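Local coordinates for choline dehydrogenase and related flavoproteins (Aspergillus oryzae, PDB 3Q9T), which oxidises formate as a formate oxidase of the glucose-methanol-choline oxidoreductase family, using 8-formyl-FAD as its flavin cofactor, at the interface of chains A and B. Numbering follows the deposited sequence. Chains: chain A/B, Choline dehydrogenase and related flavoproteins.

The interface of chains A and B. Residues chain A 487, 499, 503; chain B 406-407.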
loop_
_atom_site.group_PDB
_atom_site.type_symbol
_atom_site.label_atom_id
_atom_site.label_comp_id
_atom_site.label_asym_id
_atom_site.label_seq_id
_atom_site.Cartn_x
_atom_site.Cartn_y
_atom_site.Cartn_z
ATOM N N TRP A 487 18.141 -8.672 -1.369
ATOM C CA TRP A 487 18.591 -9.402 -0.183
ATOM C C TRP A 487 18.144 -10.824 -0.404
ATOM O O TRP A 487 17.617 -11.129 -1.467
ATOM C CB TRP A 487 17.978 -8.835 1.104
ATOM C CG TRP A 487 16.510 -8.599 0.999
ATOM C CD1 TRP A 487 15.532 -9.545 0.948
ATOM C CD2 TRP A 487 15.849 -7.333 0.929
ATOM N NE1 TRP A 487 14.302 -8.945 0.848
ATOM C CE2 TRP A 487 14.467 -7.589 0.836
ATOM C CE3 TRP A 487 16.290 -6.010 0.932
ATOM C CZ2 TRP A 487 13.512 -6.560 0.743
ATOM C CZ3 TRP A 487 15.347 -4.994 0.842
ATOM C CH2 TRP A 487 13.973 -5.278 0.751
ATOM N N ARG A 499 5.269 -13.537 4.489
ATOM C CA ARG A 499 5.378 -12.089 4.422
ATOM C C ARG A 499 6.021 -11.656 3.103
ATOM O O ARG A 499 5.568 -10.711 2.453
ATOM C CB ARG A 499 6.205 -11.582 5.603
ATOM C CG ARG A 499 6.557 -10.106 5.530
ATOM C CD ARG A 499 5.395 -9.215 5.939
ATOM N NE ARG A 499 5.716 -7.795 5.789
ATOM C CZ ARG A 499 4.905 -6.804 6.148
ATOM N NH1 ARG A 499 3.728 -7.077 6.689
ATOM N NH2 ARG A 499 5.271 -5.548 5.965
ATOM N N ASP A 503 4.272 -9.255 0.344
ATOM C CA ASP A 503 4.853 -7.924 0.274
ATOM C C ASP A 503 5.598 -7.668 -1.027
ATOM O O ASP A 503 5.884 -6.520 -1.375
ATOM C CB ASP A 503 5.774 -7.662 1.471
ATOM C CG ASP A 503 5.968 -6.191 1.725
ATOM O OD1 ASP A 503 4.960 -5.449 1.686
ATOM O OD2 ASP A 503 7.119 -5.769 1.939
ATOM N N TRP B 406 9.775 -1.030 7.987
ATOM C CA TRP B 406 8.593 -1.869 7.855
ATOM C C TRP B 406 8.695 -2.840 6.681
ATOM O O TRP B 406 7.986 -3.835 6.645
ATOM C CB TRP B 406 7.348 -0.995 7.706
ATOM C CG TRP B 406 6.966 -0.262 8.941
ATOM C CD1 TRP B 406 7.584 -0.312 10.162
ATOM C CD2 TRP B 406 5.861 0.625 9.087
ATOM N NE1 TRP B 406 6.929 0.495 11.053
ATOM C CE2 TRP B 406 5.868 1.082 10.419
ATOM C CE3 TRP B 406 4.862 1.078 8.219
ATOM C CZ2 TRP B 406 4.920 1.969 10.905
ATOM C CZ3 TRP B 406 3.921 1.962 8.704
ATOM C CH2 TRP B 406 3.955 2.392 10.038
ATOM N N HIS B 407 9.567 -2.564 5.714
ATOM C CA HIS B 407 9.619 -3.446 4.543
ATOM C C HIS B 407 10.943 -4.131 4.299
ATOM O O HIS B 407 11.064 -4.865 3.331
ATOM C CB HIS B 407 9.141 -2.723 3.274
ATOM C CG HIS B 407 7.689 -2.368 3.312
ATOM N ND1 HIS B 407 6.694 -3.265 2.988
ATOM C CD2 HIS B 407 7.060 -1.227 3.685
ATOM C CE1 HIS B 407 5.515 -2.682 3.129
ATOM N NE2 HIS B 407 5.709 -1.449 3.559
HETATM O O HOH W 1 9.673 -6.308 1.270
#
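A:Asp503, near the end of helix 494-504, meets B:His407 on a loop of the other subunit, carboxylate facing imidazole edge. The two flat groups are nearly coplanar, 12° apart, although the side chains themselves cross at about a right angle. ND1 of the B:His407 imidazole donates to the carboxylate oxygen OD2 of A:Asp503 over 2.7 Å, in an almost straight bond of 172° at the hydrogen. OD2 is met on its syn side, slightly out of the carboxylate plane, while the bond stays within the ring plane of B:His407. The second carboxylate oxygen of A:Asp503, OD1, also lies close to ND1 of B:His407, at 3.1 Å. With CG anti to the backbone N (chi1 -158°), A:Asp503 turns its carboxylate toward this edge. A water reinforces the pairing, lying 2.7 Å from OD2 of A:Asp503 and 2.9 Å from the backbone carbonyl O of B:His407.

Around this close pairing the contact is looser. One turn earlier on the helix, A:Arg499 bends at chi2 and brings NH2 of its guanidinium to 3.3 Å from the carbonyl O of B:Trp406, a weak, strongly bent hydrogen bond. The same NH2 of A:Arg499 is 4.0 Å from ND1 of B:His407; the nearby carboxylate may favour a protonated imidazole, an effect the guanidinium could partly offset. A:Trp487 barely touches the partner: the carbonyl O of B:His407 lies obliquely above the CZ2-CH2 rim of the A:Trp487 indole, 3.9 Å from CH2. Repeated by the two-fold axis, this small polar patch probably helps to hold the two subunits of the deposited dimer in register.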